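Local structure of alkaline phosphatase D (Bacillus subtilis, 2YEQ) at residues A241-M246 with S252-P257; L145-G150 with A271-L276; K196-H199 with P203-V206. The protein hydrolyses phosphate esters, acting as a phosphodiesterase and alkaline phosphatase with iron and calcium in its active site. One frame throughout, in Å; residues are numbered along the deposited sequence.

Contact 1 (A241-M246 with S252-P257); sequences AYYEHM and SLPNGP. With EDO (1,2-ethanediol), chain B.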
ATOM      1  N   ALA A 241      -3.692  15.765  -4.045  1.00 15.16           N
ATOM      2  CA  ALA A 241      -2.258  15.677  -3.705  1.00 16.59           C
ATOM      3  C   ALA A 241      -1.709  14.276  -3.972  1.00 18.56           C
ATOM      4  O   ALA A 241      -0.555  14.125  -4.412  1.00 18.38           O
ATOM      5  CB  ALA A 241      -2.004  16.046  -2.277  1.00 15.21           C
ATOM      6  N   TYR A 242      -2.540  13.258  -3.737  1.00 16.96           N
ATOM      7  CA  TYR A 242      -2.144  11.875  -4.007  1.00 17.79           C
ATOM      8  C   TYR A 242      -1.941  11.666  -5.499  1.00 19.67           C
ATOM      9  O   TYR A 242      -0.901  11.187  -5.927  1.00 18.19           O
ATOM     10  CB  TYR A 242      -3.202  10.920  -3.470  1.00 17.64           C
ATOM     11  CG  TYR A 242      -2.834   9.457  -3.493  1.00 16.89           C
ATOM     12  CD1 TYR A 242      -2.156   8.881  -2.443  1.00 16.69           C
ATOM     13  CD2 TYR A 242      -3.230   8.640  -4.541  1.00 17.12           C
ATOM     14  CE1 TYR A 242      -1.821   7.511  -2.458  1.00 17.21           C
ATOM     15  CE2 TYR A 242      -2.931   7.278  -4.549  1.00 16.98           C
ATOM     16  CZ  TYR A 242      -2.242   6.730  -3.505  1.00 16.83           C
ATOM     17  OH  TYR A 242      -1.966   5.380  -3.526  1.00 17.01           O
ATOM     18  N   TYR A 243      -2.930  12.054  -6.300  1.00 17.50           N
ATOM     19  CA  TYR A 243      -2.793  12.011  -7.729  1.00 17.78           C
ATOM     20  C   TYR A 243      -1.501  12.719  -8.190  1.00 19.82           C
ATOM     21  O   TYR A 243      -0.752  12.164  -8.994  1.00 20.46           O
ATOM     22  CB  TYR A 243      -4.008  12.620  -8.462  1.00 17.65           C
ATOM     23  CG  TYR A 243      -3.775  12.699  -9.944  1.00 19.16           C
ATOM     24  CD1 TYR A 243      -3.964  11.581 -10.762  1.00 18.94           C
ATOM     25  CD2 TYR A 243      -3.272  13.861 -10.535  1.00 19.95           C
ATOM     26  CE1 TYR A 243      -3.707  11.631 -12.115  1.00 20.84           C
ATOM     27  CE2 TYR A 243      -3.005  13.912 -11.885  1.00 20.57           C
ATOM     28  CZ  TYR A 243      -3.221  12.789 -12.680  1.00 21.23           C
ATOM     29  OH  TYR A 243      -2.963  12.837 -14.037  1.00 22.88           O
ATOM     30  N   GLU A 244      -1.291  13.949  -7.718  1.00 20.23           N
ATOM     31  CA  GLU A 244      -0.145  14.760  -8.140  1.00 20.17           C
ATOM     32  C   GLU A 244       1.171  14.017  -7.874  1.00 20.00           C
ATOM     33  O   GLU A 244       2.126  14.209  -8.597  1.00 20.81           O
ATOM     34  CB  GLU A 244      -0.160  16.131  -7.444  1.00 18.61           C
ATOM     35  CG  GLU A 244      -1.296  17.033  -7.962  1.00 18.65           C
ATOM     36  CD  GLU A 244      -1.563  18.273  -7.151  1.00 21.56           C
ATOM     37  OE1 GLU A 244      -1.051  18.372  -6.018  1.00 19.51           O
ATOM     38  OE2 GLU A 244      -2.325  19.154  -7.661  1.00 22.77           O
ATOM     39  N   HIS A 245       1.219  13.180  -6.841  1.00 18.74           N
ATOM     40  CA  HIS A 245       2.467  12.533  -6.458  1.00 18.53           C
ATOM     41  C   HIS A 245       2.585  11.058  -6.834  1.00 19.19           C
ATOM     42  O   HIS A 245       3.583  10.434  -6.525  1.00 16.01           O
ATOM     43  CB  HIS A 245       2.747  12.739  -4.971  1.00 20.84           C
ATOM     44  CG  HIS A 245       3.047  14.161  -4.637  1.00 20.28           C
ATOM     45  ND1 HIS A 245       2.055  15.100  -4.465  1.00 18.88           N
ATOM     46  CD2 HIS A 245       4.225  14.821  -4.529  1.00 20.29           C
ATOM     47  CE1 HIS A 245       2.616  16.279  -4.247  1.00 21.55           C
ATOM     48  NE2 HIS A 245       3.927  16.134  -4.277  1.00 20.12           N
ATOM     49  N   MET A 246       1.597  10.515  -7.525  1.00 18.32           N
ATOM     50  CA  MET A 246       1.587   9.079  -7.829  1.00 19.06           C
ATOM     51  C   MET A 246       1.522   8.802  -9.315  1.00 18.04           C
ATOM     52  O   MET A 246       0.838   9.512 -10.064  1.00 21.91           O
ATOM     53  CB  MET A 246       0.398   8.410  -7.140  1.00 19.22           C
ATOM     54  CG  MET A 246       0.501   8.333  -5.649  1.00 19.82           C
ATOM     55  SD  MET A 246       1.971   7.431  -5.087  1.00 22.23           S
ATOM     56  CE  MET A 246       1.822   7.456  -3.342  1.00 25.25           C
ATOM     57  N   SER A 252      -7.651   8.090 -13.409  1.00 21.98           N
ATOM     58  CA  SER A 252      -7.585   8.322 -11.978  1.00 21.53           C
ATOM     59  C   SER A 252      -7.529   9.814 -11.590  1.00 19.07           C
ATOM     60  O   SER A 252      -7.403  10.108 -10.419  1.00 21.07           O
ATOM     61  CB  SER A 252      -6.385   7.567 -11.340  1.00 23.09           C
ATOM     62  OG  SER A 252      -6.567   6.158 -11.328  1.00 22.42           O
ATOM     63  N   LEU A 253      -7.627  10.753 -12.532  1.00 20.28           N
ATOM     64  CA  LEU A 253      -7.682  12.189 -12.170  1.00 21.32           C
ATOM     65  C   LEU A 253      -8.902  12.435 -11.266  1.00 22.39           C
ATOM     66  O   LEU A 253      -9.997  12.009 -11.599  1.00 21.92           O
ATOM     67  CB  LEU A 253      -7.783  13.068 -13.431  1.00 23.57           C
ATOM     68  CG  LEU A 253      -7.727  14.601 -13.282  1.00 26.02           C
ATOM     69  CD1 LEU A 253      -6.315  15.031 -12.893  1.00 23.98           C
ATOM     70  CD2 LEU A 253      -8.177  15.329 -14.575  1.00 25.20           C
ATOM     71  N   PRO A 254      -8.740  13.085 -10.117  1.00 20.94           N
ATOM     72  CA  PRO A 254      -9.888  13.249  -9.238  1.00 23.15           C
ATOM     73  C   PRO A 254     -10.836  14.331  -9.730  1.00 23.99           C
ATOM     74  O   PRO A 254     -10.460  15.162 -10.553  1.00 24.18           O
ATOM     75  CB  PRO A 254      -9.267  13.630  -7.889  1.00 23.14           C
ATOM     76  CG  PRO A 254      -7.956  14.213  -8.230  1.00 22.17           C
ATOM     77  CD  PRO A 254      -7.495  13.508  -9.470  1.00 23.21           C
ATOM     78  N   ASN A 255     -12.072  14.269  -9.260  1.00 27.29           N
ATOM     79  CA  ASN A 255     -13.073  15.296  -9.501  1.00 27.92           C
ATOM     80  C   ASN A 255     -13.698  15.567  -8.151  1.00 28.01           C
ATOM     81  O   ASN A 255     -14.484  14.775  -7.640  1.00 25.25           O
ATOM     82  CB  ASN A 255     -14.113  14.820 -10.506  1.00 33.04           C
ATOM     83  CG  ASN A 255     -15.140  15.899 -10.844  1.00 39.16           C
ATOM     84  OD1 ASN A 255     -14.934  17.066 -10.579  1.00 41.72           O
ATOM     85  ND2 ASN A 255     -16.254  15.491 -11.405  1.00 42.88           N
ATOM     86  N   GLY A 256     -13.288  16.677  -7.547  1.00 26.87           N
ATOM     87  CA  GLY A 256     -13.605  16.985  -6.177  1.00 25.95           C
ATOM     88  C   GLY A 256     -13.193  15.851  -5.252  1.00 27.15           C
ATOM     89  O   GLY A 256     -12.055  15.353  -5.314  1.00 24.87           O
ATOM     90  N   PRO A 257     -14.122  15.411  -4.415  1.00 22.44           N
ATOM     91  CA  PRO A 257     -13.811  14.378  -3.438  1.00 21.59           C
ATOM     92  C   PRO A 257     -13.817  12.929  -3.986  1.00 19.33           C
ATOM     93  O   PRO A 257     -13.654  11.998  -3.202  1.00 20.06           O
ATOM     94  CB  PRO A 257     -14.947  14.539  -2.431  1.00 21.93           C
ATOM     95  CG  PRO A 257     -16.122  14.893  -3.302  1.00 22.66           C
ATOM     96  CD  PRO A 257     -15.546  15.828  -4.332  1.00 23.61           C
TER
HETATM   97  C1  EDO B 562      -8.259  18.962 -11.717  1.00 57.66           C
HETATM   98  O1  EDO B 562      -8.585  17.715 -11.081  1.00 61.64           O
HETATM   99  C2  EDO B 562      -7.045  19.628 -11.069  1.00 53.80           C
HETATM  100  O2  EDO B 562      -7.301  21.002 -10.781  1.00 50.62           O
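Leu253 lays its CD1 methyl over one face of the Tyr243 ring, a CH-pi contact with CD1 4.0 Å from the ring centroid and 24° off the ring normal. The methyl is displaced toward the rim, where it comes to 3.6 Å from Tyr243 CE2. At the root of the same side chain Pro254 CD meets Tyr243 CB at 3.7 Å, and Ser252 O approaches the ring obliquely, 3.8 Å from Tyr243 CD1. With CG trans to the backbone N (chi1 174°), the tyrosine swings out from helix 228-245, near its C-terminal end, toward the loop that follows. Further out, His76 stacks with the Tyr243 ring and bonds through NE2 to Tyr243 O, while Ser252 OG pairs with Gln260 O within the loop. Cut back to an alanine, Tyr243 would probably leave Leu253 CD1 and the Pro254 ring without the surface they rest on, and His76 without its stacking partner. A broad aromatic face suits a branched aliphatic and a proline, which has no backbone N-H to satisfy. No hydrogen bond crosses between the segments; apolar and CH-pi contact holds the loop against the helix here, a fit set by shape more than by direction.

Contact 2 (L145-G150 with A271-L276); sequences LVFHLG and ASFNVL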
ATOM      1  N   LEU A 145       7.491  -5.683 -10.388  1.00 21.18           N
ATOM      2  CA  LEU A 145       6.734  -4.508  -9.933  1.00 21.30           C
ATOM      3  C   LEU A 145       6.632  -4.460  -8.427  1.00 20.52           C
ATOM      4  O   LEU A 145       7.051  -5.389  -7.719  1.00 16.47           O
ATOM      5  CB  LEU A 145       5.365  -4.400 -10.625  1.00 28.71           C
ATOM      6  CG  LEU A 145       4.335  -5.527 -10.556  1.00 29.69           C
ATOM      7  CD1 LEU A 145       3.578  -5.438  -9.280  1.00 37.64           C
ATOM      8  CD2 LEU A 145       3.363  -5.412 -11.709  1.00 33.33           C
ATOM      9  N   VAL A 146       6.158  -3.321  -7.926  1.00 18.32           N
ATOM     10  CA  VAL A 146       5.935  -3.094  -6.520  1.00 18.99           C
ATOM     11  C   VAL A 146       4.475  -2.641  -6.339  1.00 18.36           C
ATOM     12  O   VAL A 146       3.954  -1.873  -7.166  1.00 17.91           O
ATOM     13  CB  VAL A 146       6.882  -2.005  -5.973  1.00 19.74           C
ATOM     14  CG1 VAL A 146       6.510  -1.596  -4.559  1.00 19.28           C
ATOM     15  CG2 VAL A 146       8.324  -2.510  -6.010  1.00 19.91           C
ATOM     16  N   PHE A 147       3.843  -3.137  -5.270  1.00 17.54           N
ATOM     17  CA  PHE A 147       2.532  -2.654  -4.803  1.00 18.44           C
ATOM     18  C   PHE A 147       2.675  -1.874  -3.517  1.00 16.62           C
ATOM     19  O   PHE A 147       3.386  -2.273  -2.603  1.00 16.66           O
ATOM     20  CB  PHE A 147       1.584  -3.830  -4.477  1.00 19.08           C
ATOM     21  CG  PHE A 147       1.100  -4.569  -5.676  1.00 18.95           C
ATOM     22  CD1 PHE A 147      -0.002  -4.134  -6.373  1.00 19.93           C
ATOM     23  CD2 PHE A 147       1.730  -5.741  -6.094  1.00 21.93           C
ATOM     24  CE1 PHE A 147      -0.463  -4.815  -7.474  1.00 19.13           C
ATOM     25  CE2 PHE A 147       1.260  -6.443  -7.208  1.00 21.22           C
ATOM     26  CZ  PHE A 147       0.169  -5.973  -7.892  1.00 21.05           C
ATOM     27  N   HIS A 148       1.999  -0.736  -3.427  1.00 17.41           N
ATOM     28  CA  HIS A 148       1.862  -0.072  -2.156  1.00 16.11           C
ATOM     29  C   HIS A 148       0.386  -0.149  -1.755  1.00 15.14           C
ATOM     30  O   HIS A 148      -0.497   0.130  -2.557  1.00 13.84           O
ATOM     31  CB  HIS A 148       2.381   1.363  -2.200  1.00 15.62           C
ATOM     32  CG  HIS A 148       2.712   1.897  -0.848  1.00 15.79           C
ATOM     33  ND1 HIS A 148       1.745   2.322   0.033  1.00 16.11           N
ATOM     34  CD2 HIS A 148       3.890   2.036  -0.210  1.00 17.27           C
ATOM     35  CE1 HIS A 148       2.319   2.695   1.160  1.00 17.75           C
ATOM     36  NE2 HIS A 148       3.624   2.534   1.040  1.00 18.47           N
ATOM     37  N   LEU A 149       0.141  -0.570  -0.522  1.00 15.07           N
ATOM     38  CA  LEU A 149      -1.216  -0.910  -0.064  1.00 16.37           C
ATOM     39  C   LEU A 149      -1.793   0.083   0.948  1.00 15.70           C
ATOM     40  O   LEU A 149      -2.842  -0.189   1.547  1.00 16.66           O
ATOM     41  CB  LEU A 149      -1.236  -2.301   0.564  1.00 16.02           C
ATOM     42  CG  LEU A 149      -0.767  -3.443  -0.351  1.00 16.65           C
ATOM     43  CD1 LEU A 149      -0.901  -4.787   0.399  1.00 16.40           C
ATOM     44  CD2 LEU A 149      -1.493  -3.457  -1.682  1.00 15.24           C
ATOM     45  N   GLY A 150      -1.092   1.194   1.175  1.00 17.08           N
ATOM     46  CA  GLY A 150      -1.669   2.352   1.926  1.00 16.16           C
ATOM     47  C   GLY A 150      -0.787   2.895   3.032  1.00 17.60           C
ATOM     48  O   GLY A 150       0.251   2.317   3.369  1.00 16.65           O
ATOM     49  N   ALA A 271      -1.392 -14.385 -13.442  1.00 22.22           N
ATOM     50  CA  ALA A 271      -2.067 -13.780 -12.273  1.00 23.48           C
ATOM     51  C   ALA A 271      -2.953 -12.619 -12.701  1.00 22.34           C
ATOM     52  O   ALA A 271      -2.537 -11.788 -13.521  1.00 25.13           O
ATOM     53  CB  ALA A 271      -1.055 -13.325 -11.232  1.00 20.92           C
ATOM     54  N   SER A 272      -4.169 -12.602 -12.160  1.00 20.78           N
ATOM     55  CA  SER A 272      -5.141 -11.528 -12.352  1.00 22.61           C
ATOM     56  C   SER A 272      -5.183 -10.721 -11.046  1.00 22.18           C
ATOM     57  O   SER A 272      -5.432 -11.281  -9.980  1.00 23.29           O
ATOM     58  CB  SER A 272      -6.509 -12.128 -12.681  1.00 24.92           C
ATOM     59  OG  SER A 272      -7.548 -11.163 -12.649  1.00 27.91           O
ATOM     60  N   PHE A 273      -4.888  -9.421 -11.132  1.00 21.57           N
ATOM     61  CA  PHE A 273      -4.733  -8.568  -9.948  1.00 20.04           C
ATOM     62  C   PHE A 273      -5.909  -7.599  -9.868  1.00 19.04           C
ATOM     63  O   PHE A 273      -6.144  -6.852 -10.805  1.00 20.23           O
ATOM     64  CB  PHE A 273      -3.448  -7.763 -10.043  1.00 19.57           C
ATOM     65  CG  PHE A 273      -2.209  -8.576  -9.813  1.00 21.06           C
ATOM     66  CD1 PHE A 273      -1.754  -8.805  -8.542  1.00 20.76           C
ATOM     67  CD2 PHE A 273      -1.507  -9.118 -10.884  1.00 21.82           C
ATOM     68  CE1 PHE A 273      -0.612  -9.556  -8.311  1.00 22.17           C
ATOM     69  CE2 PHE A 273      -0.353  -9.872 -10.667  1.00 21.33           C
ATOM     70  CZ  PHE A 273       0.085 -10.097  -9.373  1.00 23.36           C
ATOM     71  N   ASN A 274      -6.630  -7.662  -8.765  1.00 19.27           N
ATOM     72  CA  ASN A 274      -7.723  -6.742  -8.462  1.00 18.65           C
ATOM     73  C   ASN A 274      -7.234  -5.834  -7.365  1.00 16.43           C
ATOM     74  O   ASN A 274      -7.107  -6.258  -6.222  1.00 17.36           O
ATOM     75  CB  ASN A 274      -8.948  -7.529  -7.994  1.00 18.27           C
ATOM     76  CG  ASN A 274      -9.408  -8.547  -9.031  1.00 18.72           C
ATOM     77  OD1 ASN A 274     -10.040  -8.197 -10.028  1.00 21.16           O
ATOM     78  ND2 ASN A 274      -8.991  -9.802  -8.850  1.00 19.36           N
ATOM     79  N   VAL A 275      -6.938  -4.590  -7.731  1.00 17.10           N
ATOM     80  CA  VAL A 275      -6.476  -3.585  -6.789  1.00 17.05           C
ATOM     81  C   VAL A 275      -7.727  -2.852  -6.233  1.00 16.44           C
ATOM     82  O   VAL A 275      -8.420  -2.173  -6.975  1.00 17.23           O
ATOM     83  CB  VAL A 275      -5.511  -2.581  -7.490  1.00 17.84           C
ATOM     84  CG1 VAL A 275      -5.009  -1.570  -6.516  1.00 17.53           C
ATOM     85  CG2 VAL A 275      -4.308  -3.352  -8.137  1.00 16.25           C
ATOM     86  N   LEU A 276      -7.996  -3.034  -4.945  1.00 15.93           N
ATOM     87  CA  LEU A 276      -9.224  -2.578  -4.339  1.00 17.53           C
ATOM     88  C   LEU A 276      -9.036  -1.234  -3.630  1.00 17.24           C
ATOM     89  O   LEU A 276      -7.879  -0.767  -3.355  1.00 17.07           O
ATOM     90  CB  LEU A 276      -9.722  -3.601  -3.320  1.00 17.37           C
ATOM     91  CG  LEU A 276      -9.855  -5.058  -3.801  1.00 17.83           C
ATOM     92  CD1 LEU A 276     -10.475  -5.934  -2.692  1.00 15.01           C
ATOM     93  CD2 LEU A 276     -10.626  -5.162  -5.102  1.00 16.70           C
TER
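Phe147 is the residue through which strand 145-148 meets Phe273 and Val275 of strand 271-275. The two strands belong to different sheets, which face each other across the core as in the beta-sandwich of calcineurin-like metallophosphoesterases. Leu145 has its CB on the same side of the strand as Phe147, whereas Val146 between them turns the other way. Phe147 then enters the interface between the sheets. Its CG lies opposite the carbonyl carbon across the CA-CB bond (chi1 -71°), and Phe273 has nearly the same first torsion: both CA-CB bonds face the opposite strand, and the shared torsion sets each ring beside its own backbone N, where the two meet. The tip atom CZ of Phe147 lies 3.5 Å from Phe273 CD1; the ring planes make 36° and the centroids are 5.2 Å apart, an oblique pair. At the edge of the Phe147 ring, Val275 CG2 reaches CE1 at 4.2 Å, a looser touch. Phe119 meets Phe147 edge-to-face and Phe265 meets Phe273, which makes the pair part of a wider aromatic cluster. His148 returns to the other side of the sheet, where NE2 bonds to Gln125 OE1 and ND1 accepts the N-H of Gly150 at 3.3 Å, the donor tilted from the imidazole plane. Gly150 closes the segment with a positive phi of 131°; any side chain there would be jammed against the carbonyl O of Leu149. The His148 bonds lie at the strand end, just before Asp151, which binds both iron and calcium. Phenylalanines and a valine suit this interface because they pack without polar side-chain atoms to satisfy: no hydrogen bond crosses between the two segments, and apolar burial and van der Waals contact hold them together here.

Contact 3 (K196-H199 with P203-V206); sequences KAAH and PWVV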
ATOM      1  N   LYS A 196      12.870   7.300  -2.935  1.00 17.56           N
ATOM      2  CA  LYS A 196      13.094   7.705  -4.329  1.00 16.64           C
ATOM      3  C   LYS A 196      13.817   6.629  -5.147  1.00 16.32           C
ATOM      4  O   LYS A 196      13.522   6.443  -6.313  1.00 18.08           O
ATOM      5  CB  LYS A 196      13.902   9.023  -4.408  1.00 17.18           C
ATOM      6  CG  LYS A 196      13.192  10.223  -3.845  1.00 18.47           C
ATOM      7  CD  LYS A 196      13.884  11.548  -4.242  1.00 21.26           C
ATOM      8  CE  LYS A 196      15.142  11.828  -3.494  1.00 23.82           C
ATOM      9  NZ  LYS A 196      15.697  13.122  -3.988  1.00 23.38           N
ATOM     10  N   ALA A 197      14.787   5.949  -4.542  1.00 18.89           N
ATOM     11  CA  ALA A 197      15.544   4.875  -5.244  1.00 18.30           C
ATOM     12  C   ALA A 197      14.611   3.706  -5.567  1.00 16.92           C
ATOM     13  O   ALA A 197      14.639   3.162  -6.662  1.00 18.20           O
ATOM     14  CB  ALA A 197      16.720   4.388  -4.378  1.00 18.31           C
ATOM     15  N   ALA A 198      13.771   3.345  -4.604  1.00 16.80           N
ATOM     16  CA  ALA A 198      12.776   2.277  -4.817  1.00 17.68           C
ATOM     17  C   ALA A 198      11.779   2.631  -5.902  1.00 16.44           C
ATOM     18  O   ALA A 198      11.385   1.753  -6.713  1.00 16.78           O
ATOM     19  CB  ALA A 198      12.095   1.893  -3.480  1.00 15.88           C
ATOM     20  N   HIS A 199      11.410   3.921  -5.998  1.00 17.46           N
ATOM     21  CA  HIS A 199      10.556   4.356  -7.092  1.00 16.99           C
ATOM     22  C   HIS A 199      11.263   4.312  -8.445  1.00 16.67           C
ATOM     23  O   HIS A 199      10.647   3.945  -9.435  1.00 18.84           O
ATOM     24  CB  HIS A 199       9.980   5.766  -6.863  1.00 17.06           C
ATOM     25  CG  HIS A 199       8.742   5.791  -6.019  1.00 18.10           C
ATOM     26  ND1 HIS A 199       7.550   5.252  -6.448  1.00 20.56           N
ATOM     27  CD2 HIS A 199       8.503   6.319  -4.790  1.00 18.19           C
ATOM     28  CE1 HIS A 199       6.627   5.446  -5.514  1.00 21.04           C
ATOM     29  NE2 HIS A 199       7.180   6.097  -4.501  1.00 20.39           N
ATOM     30  N   PRO A 203       8.367  -0.211 -11.615  1.00 18.92           N
ATOM     31  CA  PRO A 203       7.010   0.333 -11.726  1.00 20.19           C
ATOM     32  C   PRO A 203       6.205  -0.026 -10.496  1.00 21.32           C
ATOM     33  O   PRO A 203       6.335  -1.150  -9.997  1.00 20.32           O
ATOM     34  CB  PRO A 203       6.434  -0.374 -12.944  1.00 20.69           C
ATOM     35  CG  PRO A 203       7.231  -1.625 -13.073  1.00 20.05           C
ATOM     36  CD  PRO A 203       8.556  -1.400 -12.458  1.00 19.22           C
ATOM     37  N   TRP A 204       5.396   0.926 -10.014  1.00 20.12           N
ATOM     38  CA  TRP A 204       4.580   0.752  -8.822  1.00 17.70           C
ATOM     39  C   TRP A 204       3.087   0.757  -9.189  1.00 18.11           C
ATOM     40  O   TRP A 204       2.647   1.490 -10.099  1.00 19.44           O
ATOM     41  CB  TRP A 204       4.819   1.858  -7.807  1.00 17.02           C
ATOM     42  CG  TRP A 204       6.104   1.782  -7.032  1.00 17.86           C
ATOM     43  CD1 TRP A 204       7.340   1.446  -7.519  1.00 16.79           C
ATOM     44  CD2 TRP A 204       6.295   2.087  -5.645  1.00 18.51           C
ATOM     45  NE1 TRP A 204       8.266   1.510  -6.527  1.00 17.44           N
ATOM     46  CE2 TRP A 204       7.663   1.910  -5.367  1.00 17.21           C
ATOM     47  CE3 TRP A 204       5.434   2.480  -4.604  1.00 18.26           C
ATOM     48  CZ2 TRP A 204       8.192   2.113  -4.113  1.00 18.93           C
ATOM     49  CZ3 TRP A 204       5.945   2.671  -3.371  1.00 18.39           C
ATOM     50  CH2 TRP A 204       7.320   2.509  -3.118  1.00 20.06           C
ATOM     51  N   VAL A 205       2.330  -0.064  -8.458  1.00 17.70           N
ATOM     52  CA  VAL A 205       0.876  -0.080  -8.480  1.00 17.12           C
ATOM     53  C   VAL A 205       0.450   0.305  -7.073  1.00 17.52           C
ATOM     54  O   VAL A 205       0.613  -0.462  -6.119  1.00 15.98           O
ATOM     55  CB  VAL A 205       0.320  -1.446  -8.904  1.00 18.25           C
ATOM     56  CG1 VAL A 205      -1.233  -1.444  -8.959  1.00 18.06           C
ATOM     57  CG2 VAL A 205       0.865  -1.794 -10.294  1.00 19.06           C
ATOM     58  N   VAL A 206      -0.055   1.529  -6.919  1.00 16.15           N
ATOM     59  CA  VAL A 206      -0.384   2.027  -5.591  1.00 16.13           C
ATOM     60  C   VAL A 206      -1.900   2.023  -5.349  1.00 16.39           C
ATOM     61  O   VAL A 206      -2.695   2.224  -6.274  1.00 16.47           O
ATOM     62  CB  VAL A 206       0.189   3.476  -5.389  1.00 17.21           C
ATOM     63  CG1 VAL A 206       1.735   3.470  -5.535  1.00 17.38           C
ATOM     64  CG2 VAL A 206      -0.437   4.448  -6.404  1.00 16.51           C
TER
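The imidazole of His199 lies over one face of the Trp204 indole, its centroid 3.8 Å from that of the six-membered ring and the planes inclined by 27°. The inclination brings one corner lowest: His199 CE1 is 3.3 Å from Trp204 CE3, whereas NE2 keeps farther off. Although the rings face each other, the side chains run at about a right angle, one coming from the helix and the other from the strand. With CG anti to the carbonyl carbon (chi1 -75°), Trp204 points its indole back at helix 193-201. The segments thus close the end of the beta-alpha-beta crossover between the parallel, adjacent strands 145-148 and 203-206, where the chain passes from the last helix into the sheet. At the indole edge NE1 donates to Ala198 O, 3.1 Å away with an N-H...O angle of 155°; the oxygen is near the indole plane, yet the donor stands well above the carbonyl plane. Tryptophan suits this place because it offers a wide face to stack on and an edge N-H for a backbone oxygen. Alanine is small enough for CB of Ala198 to sit 4.0 Å from Trp204 CZ2, and His199, stacked through its face, still bonds through NE2 to Tyr152 OH.

How the contacts relate
All three contacts lie in the PhoD-like phosphatase region. Along the chain contact 3 closes before contact 1 opens, and both are nested in the long loop closed by contact 2. Contacts 2 and 3, with centres about 12 Å apart, share a sheet: strands 145-148 and 203-206 are neighbours, probably joined by Val146 O to Val205 N at 2.8 Å. Contact 1 is centred about 17 Å from contact 3, but Tyr242 OH still packs 3.4 Å from Val206 CG2. Contacts 1 and 2 do not touch. One sheet thus meets its facing sheet through contact 2 and a helix through contact 3; helix 228-245 follows strand 203-206, and strands 145-148 and 203-206 lead to metal ligands Asp151 and Asp209.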